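Side-chain contacts in esterase E25 (Uncultured bacterium, PDB 4Q05), which probably hydrolyses carboxylic esters as a dimeric member of the bacterial hormone-sensitive lipase family: residues Arg310-Leu315 with Val320-Phe325; Pro293-Thr298 with Asn352-Gln357. One frame throughout, in Å; residues are numbered along the deposited sequence.

Contact 1. Residues Arg310-Leu315 with Val320-Phe325; sequences RTHIKL and VVADLF. With NA (sodium ion), chain C.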
loop_
_atom_site.group_PDB
_atom_site.type_symbol
_atom_site.label_atom_id
_atom_site.label_comp_id
_atom_site.label_asym_id
_atom_site.label_seq_id
_atom_site.Cartn_x
_atom_site.Cartn_y
_atom_site.Cartn_z
ATOM N N ARG A 310 -0.594 -6.710 4.963
ATOM C CA ARG A 310 0.020 -7.736 5.804
ATOM C C ARG A 310 0.267 -8.963 4.962
ATOM O O ARG A 310 1.299 -9.607 5.085
ATOM C CB ARG A 310 -0.854 -8.081 7.007
ATOM C CG ARG A 310 -0.844 -7.015 8.101
ATOM C CD ARG A 310 -1.890 -7.325 9.152
ATOM N NE ARG A 310 -1.601 -8.590 9.820
ATOM C CZ ARG A 310 -2.493 -9.312 10.489
ATOM N NH1 ARG A 310 -3.755 -8.912 10.574
ATOM N NH2 ARG A 310 -2.127 -10.450 11.054
ATOM N N THR A 311 -0.668 -9.283 4.076
ATOM C CA THR A 311 -0.485 -10.450 3.222
ATOM C C THR A 311 0.621 -10.201 2.194
ATOM O O THR A 311 1.460 -11.062 1.956
ATOM C CB THR A 311 -1.785 -10.857 2.503
ATOM O OG1 THR A 311 -2.777 -11.236 3.472
ATOM C CG2 THR A 311 -1.515 -12.018 1.567
ATOM N N HIS A 312 0.608 -9.021 1.590
ATOM C CA HIS A 312 1.621 -8.655 0.616
ATOM C C HIS A 312 3.007 -8.772 1.246
ATOM O O HIS A 312 3.937 -9.305 0.640
ATOM C CB HIS A 312 1.415 -7.217 0.118
ATOM C CG HIS A 312 2.541 -6.716 -0.734
ATOM N ND1 HIS A 312 3.474 -5.809 -0.280
ATOM C CD2 HIS A 312 2.901 -7.023 -2.002
ATOM C CE1 HIS A 312 4.351 -5.562 -1.240
ATOM N NE2 HIS A 312 4.030 -6.294 -2.293
ATOM N N ILE A 313 3.133 -8.269 2.467
ATOM C CA ILE A 313 4.427 -8.244 3.134
ATOM C C ILE A 313 4.836 -9.669 3.466
ATOM O O ILE A 313 5.979 -10.046 3.250
ATOM C CB ILE A 313 4.414 -7.356 4.402
ATOM C CG1 ILE A 313 4.318 -5.875 4.005
ATOM C CG2 ILE A 313 5.682 -7.575 5.244
ATOM C CD1 ILE A 313 5.499 -5.408 3.086
ATOM N N LYS A 314 3.898 -10.472 3.967
ATOM C CA LYS A 314 4.241 -11.853 4.318
ATOM C C LYS A 314 4.667 -12.635 3.076
ATOM O O LYS A 314 5.602 -13.436 3.120
ATOM C CB LYS A 314 3.092 -12.565 5.064
ATOM C CG LYS A 314 3.506 -13.966 5.591
ATOM C CD LYS A 314 2.475 -14.563 6.548
ATOM C CE LYS A 314 2.986 -15.883 7.143
ATOM N NZ LYS A 314 2.060 -16.436 8.168
ATOM N N LEU A 315 3.995 -12.397 1.958
ATOM C CA LEU A 315 4.418 -13.016 0.700
ATOM C C LEU A 315 5.846 -12.616 0.342
ATOM O O LEU A 315 6.698 -13.480 0.076
ATOM C CB LEU A 315 3.466 -12.648 -0.444
ATOM C CG LEU A 315 2.041 -13.183 -0.287
ATOM C CD1 LEU A 315 1.086 -12.430 -1.176
ATOM C CD2 LEU A 315 2.004 -14.675 -0.608
ATOM N N VAL A 320 8.090 -14.674 -2.255
ATOM C CA VAL A 320 7.111 -14.726 -3.334
ATOM C C VAL A 320 7.085 -13.414 -4.114
ATOM O O VAL A 320 7.198 -12.343 -3.539
ATOM C CB VAL A 320 5.700 -14.997 -2.780
ATOM C CG1 VAL A 320 4.688 -15.011 -3.902
ATOM C CG2 VAL A 320 5.677 -16.324 -1.996
ATOM N N VAL A 321 6.935 -13.503 -5.425
ATOM C CA VAL A 321 6.683 -12.317 -6.223
ATOM C C VAL A 321 5.290 -11.810 -5.875
ATOM O O VAL A 321 4.298 -12.519 -6.046
ATOM C CB VAL A 321 6.771 -12.627 -7.728
ATOM C CG1 VAL A 321 6.460 -11.377 -8.546
ATOM C CG2 VAL A 321 8.162 -13.179 -8.080
ATOM N N ALA A 322 5.215 -10.604 -5.337
ATOM C CA ALA A 322 3.922 -10.029 -4.994
ATOM C C ALA A 322 3.935 -8.535 -5.270
ATOM O O ALA A 322 4.822 -7.814 -4.810
ATOM C CB ALA A 322 3.569 -10.318 -3.540
ATOM N N ASP A 323 2.958 -8.094 -6.055
ATOM C CA ASP A 323 2.837 -6.697 -6.445
ATOM C C ASP A 323 1.633 -6.096 -5.754
ATOM O O ASP A 323 0.530 -6.644 -5.832
ATOM C CB ASP A 323 2.711 -6.593 -7.962
ATOM C CG ASP A 323 4.004 -6.976 -8.672
ATOM O OD1 ASP A 323 5.076 -6.840 -8.036
ATOM O OD2 ASP A 323 3.970 -7.406 -9.854
ATOM N N LEU A 324 1.845 -4.979 -5.061
ATOM C CA LEU A 324 0.771 -4.341 -4.315
ATOM C C LEU A 324 0.331 -3.032 -4.975
ATOM O O LEU A 324 1.168 -2.230 -5.404
ATOM C CB LEU A 324 1.225 -4.038 -2.882
ATOM C CG LEU A 324 0.212 -3.203 -2.076
ATOM C CD1 LEU A 324 -1.050 -3.990 -1.715
ATOM C CD2 LEU A 324 0.854 -2.652 -0.805
ATOM N N PHE A 325 -0.984 -2.830 -5.041
ATOM C CA PHE A 325 -1.578 -1.576 -5.503
ATOM C C PHE A 325 -2.569 -1.078 -4.462
ATOM O O PHE A 325 -3.475 -1.803 -4.065
ATOM C CB PHE A 325 -2.269 -1.778 -6.855
ATOM C CG PHE A 325 -1.322 -2.208 -7.932
ATOM C CD1 PHE A 325 -0.937 -3.532 -8.042
ATOM C CD2 PHE A 325 -0.785 -1.282 -8.805
ATOM C CE1 PHE A 325 -0.046 -3.929 -9.024
ATOM C CE2 PHE A 325 0.109 -1.669 -9.788
ATOM C CZ PHE A 325 0.476 -2.995 -9.896
HETATM NA NA NA C . 2.699 -3.976 1.620
#
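His312 lies against the strand, its ring edge-on to a main-chain carbonyl and capped on one face by an aliphatic carbon. Its NE2 donates to Ala322 O at 3.0 Å, an oxygen lying near the ring plane. The bond is bent, with an N-H...O angle of 135°, and NE2 stands well above the carbonyl plane. Leu324 CB sits over one ring face, 3.5 Å from the ring centroid and almost on its normal, in a CH-pi contact. The other ring nitrogen, His312 ND1, binds a sodium ion at 2.8 Å, which fits a tautomer whose proton is on NE2. With CG anti to the backbone N (chi1 172°), the imidazole extends from the helix far enough to serve carbonyl and metal together.

One helical turn further on, Leu315 CB packs on Ala322 CB at 3.9 Å and also meets the Val320 side chain. Beside them Val320 N donates to Leu315 O at 3.0 Å, tying the helix end to the chain that turns back from it. This is the second half of a beta-alpha-beta crossover in the alpha/beta hydrolase fold, helix 305-317 leading into strand 322-327; the axes of 310-315 and 322-325 approach to 8.4 Å and run roughly antiparallel (156°).

Further out, Arg316 NH1 also donates to Ala322 O, giving that buried oxygen two donors. Leu296 of the adjoining strand packs against His312. The sodium ion is shared with Val326 O of the second subunit, and Leu324 packs on Leu324 of that subunit, which places this helix and the outermost strand of this chain's sheet at the dimer interface.

Contact 2. Residues Pro293-Thr298 with Asn352-Gln357; sequences PTFLIT and NAFLLQ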
loop_
_atom_site.group_PDB
_atom_site.type_symbol
_atom_site.label_atom_id
_atom_site.label_comp_id
_atom_site.label_asym_id
_atom_site.label_seq_id
_atom_site.Cartn_x
_atom_site.Cartn_y
_atom_site.Cartn_z
ATOM N N PRO A 293 3.283 -16.103 -8.152
ATOM C CA PRO A 293 3.264 -14.635 -8.154
ATOM C C PRO A 293 1.868 -14.139 -7.842
ATOM O O PRO A 293 0.897 -14.649 -8.407
ATOM C CB PRO A 293 3.638 -14.287 -9.599
ATOM C CG PRO A 293 4.534 -15.431 -10.017
ATOM C CD PRO A 293 3.932 -16.652 -9.359
ATOM N N THR A 294 1.778 -13.150 -6.963
ATOM C CA THR A 294 0.498 -12.677 -6.462
ATOM C C THR A 294 0.321 -11.168 -6.681
ATOM O O THR A 294 1.249 -10.378 -6.494
ATOM C CB THR A 294 0.362 -13.030 -4.972
ATOM O OG1 THR A 294 0.403 -14.453 -4.831
ATOM C CG2 THR A 294 -0.950 -12.500 -4.369
ATOM N N PHE A 295 -0.887 -10.794 -7.082
ATOM C CA PHE A 295 -1.253 -9.419 -7.377
ATOM C C PHE A 295 -2.279 -9.044 -6.321
ATOM O O PHE A 295 -3.290 -9.745 -6.161
ATOM C CB PHE A 295 -1.859 -9.381 -8.786
ATOM C CG PHE A 295 -2.262 -8.002 -9.279
ATOM C CD1 PHE A 295 -3.388 -7.365 -8.782
ATOM C CD2 PHE A 295 -1.555 -7.392 -10.306
ATOM C CE1 PHE A 295 -3.770 -6.122 -9.269
ATOM C CE2 PHE A 295 -1.941 -6.160 -10.806
ATOM C CZ PHE A 295 -3.046 -5.524 -10.284
ATOM N N LEU A 296 -2.029 -7.962 -5.585
ATOM C CA LEU A 296 -2.944 -7.560 -4.514
ATOM C C LEU A 296 -3.389 -6.119 -4.685
ATOM O O LEU A 296 -2.622 -5.277 -5.117
ATOM C CB LEU A 296 -2.294 -7.701 -3.130
ATOM C CG LEU A 296 -1.722 -9.073 -2.765
ATOM C CD1 LEU A 296 -0.222 -9.095 -3.060
ATOM C CD2 LEU A 296 -1.992 -9.372 -1.285
ATOM N N ILE A 297 -4.631 -5.843 -4.328
ATOM C CA ILE A 297 -5.172 -4.505 -4.487
ATOM C C ILE A 297 -6.069 -4.151 -3.313
ATOM O O ILE A 297 -6.797 -5.000 -2.779
ATOM C CB ILE A 297 -5.911 -4.355 -5.841
ATOM C CG1 ILE A 297 -6.524 -2.957 -5.968
ATOM C CG2 ILE A 297 -6.995 -5.388 -5.981
ATOM C CD1 ILE A 297 -7.147 -2.722 -7.314
ATOM N N THR A 298 -5.987 -2.897 -2.890
ATOM C CA THR A 298 -6.791 -2.401 -1.791
ATOM C C THR A 298 -6.793 -0.866 -1.922
ATOM O O THR A 298 -6.472 -0.342 -2.982
ATOM C CB THR A 298 -6.232 -2.889 -0.427
ATOM O OG1 THR A 298 -7.022 -2.377 0.654
ATOM C CG2 THR A 298 -4.778 -2.453 -0.249
ATOM N N ASN A 352 -3.763 -7.396 -16.230
ATOM C CA ASN A 352 -3.503 -7.943 -17.549
ATOM C C ASN A 352 -2.016 -8.117 -17.805
ATOM O O ASN A 352 -1.577 -9.167 -18.270
ATOM C CB ASN A 352 -4.118 -7.062 -18.634
ATOM C CG ASN A 352 -3.717 -7.509 -20.028
ATOM O OD1 ASN A 352 -4.356 -8.377 -20.626
ATOM N ND2 ASN A 352 -2.654 -6.931 -20.541
ATOM N N ALA A 353 -1.237 -7.084 -17.499
ATOM C CA ALA A 353 0.206 -7.155 -17.692
ATOM C C ALA A 353 0.807 -8.239 -16.801
ATOM O O ALA A 353 1.753 -8.918 -17.173
ATOM C CB ALA A 353 0.860 -5.805 -17.420
ATOM N N PHE A 354 0.225 -8.401 -15.626
ATOM C CA PHE A 354 0.710 -9.350 -14.638
ATOM C C PHE A 354 0.443 -10.777 -15.115
ATOM O O PHE A 354 1.290 -11.651 -14.977
ATOM C CB PHE A 354 0.006 -9.073 -13.307
ATOM C CG PHE A 354 0.501 -9.904 -12.168
ATOM C CD1 PHE A 354 1.565 -9.475 -11.391
ATOM C CD2 PHE A 354 -0.125 -11.102 -11.847
ATOM C CE1 PHE A 354 2.012 -10.230 -10.322
ATOM C CE2 PHE A 354 0.309 -11.857 -10.764
ATOM C CZ PHE A 354 1.387 -11.422 -10.009
ATOM N N LEU A 355 -0.738 -11.003 -15.684
ATOM C CA LEU A 355 -1.078 -12.306 -16.261
ATOM C C LEU A 355 -0.218 -12.623 -17.488
ATOM O O LEU A 355 0.206 -13.759 -17.681
ATOM C CB LEU A 355 -2.560 -12.360 -16.640
ATOM C CG LEU A 355 -3.579 -12.162 -15.514
ATOM C CD1 LEU A 355 -4.989 -12.264 -16.064
ATOM C CD2 LEU A 355 -3.359 -13.173 -14.391
ATOM N N LEU A 356 0.029 -11.624 -18.326
ATOM C CA LEU A 356 0.910 -11.831 -19.479
ATOM C C LEU A 356 2.316 -12.213 -19.033
ATOM O O LEU A 356 2.984 -13.016 -19.673
ATOM C CB LEU A 356 0.961 -10.591 -20.374
ATOM C CG LEU A 356 -0.317 -10.316 -21.165
ATOM C CD1 LEU A 356 -0.211 -8.992 -21.901
ATOM C CD2 LEU A 356 -0.597 -11.457 -22.132
ATOM N N GLN A 357 2.772 -11.640 -17.929
ATOM C CA GLN A 357 4.121 -11.957 -17.465
ATOM C C GLN A 357 4.247 -13.331 -16.814
ATOM O O GLN A 357 5.239 -14.031 -17.025
ATOM C CB GLN A 357 4.647 -10.889 -16.514
ATOM C CG GLN A 357 5.964 -11.295 -15.865
ATOM C CD GLN A 357 6.722 -10.127 -15.262
ATOM O OE1 GLN A 357 7.838 -10.289 -14.762
ATOM N NE2 GLN A 357 6.119 -8.948 -15.299
#
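Phe295 and Phe354 meet in a T-shaped pair, the edge of the strand's ring directed at the face of the helix's ring. Their centroids are 5.5 Å apart and the planes stand at 74°. Between the two rings the nearest atoms are Phe295 CD2 and Phe354 CG, 3.7 Å apart. Phe295 CB adds a second touch, lying 3.8 Å from the Phe354 centroid and nearly on the ring normal. Phe295 thus covers a single face with both its ring edge and its methylene group, the two side chains running past each other in opposite directions.

CG of Phe354, anti to the backbone N (chi1 -175°), carries the ring away from the helix to the strand's main chain, where CZ comes 3.5 Å from Thr294 C. This centre is buried, whereas the margin opens toward solvent: Pro293 is partly exposed although its CB still packs closely on Phe354 CZ at 3.7 Å, and Ala353 and Gln357 are exposed on the helix. The contact seats the C-terminal helix 342-358 on a parallel strand of the alpha/beta hydrolase sheet. Around its centre, Phe325 stacks on Phe295, and His358 meets the Phe354 ring.

Putting an alanine at Phe354 removes the whole ring, and is likely to leave the edge and CB of Phe295 without their aromatic partner and open a gap between helix and strand.

The backbone of Thr294 and Phe295 bonds to the strands on either side. No hydrogen bond crosses between 293-298 and 352-357, and these two segments are held together by apolar and aromatic contact, whose cohesion depends on close fit rather than on directional polar bonds.

Both contacts are largely buried and converge on neighbouring strands of one sheet, where the backbones of Thr294, Val321 and Asp323 join them by probable hydrogen bonds. Their helices pack on opposite faces: Leu296 turns to the helix of contact 1, while Phe295 and Ile297 turn to that of contact 2. Contact 1 lies on the outermost strand of the sheet within this chain and at the subunit boundary, and its chemistry is mixed, with main-chain acceptors, an imidazole and a metal among aliphatic groups. Contact 2, which touches no other chain, is aromatic and aliphatic. The two also meet through side chains, with Asp323 beside Phe354.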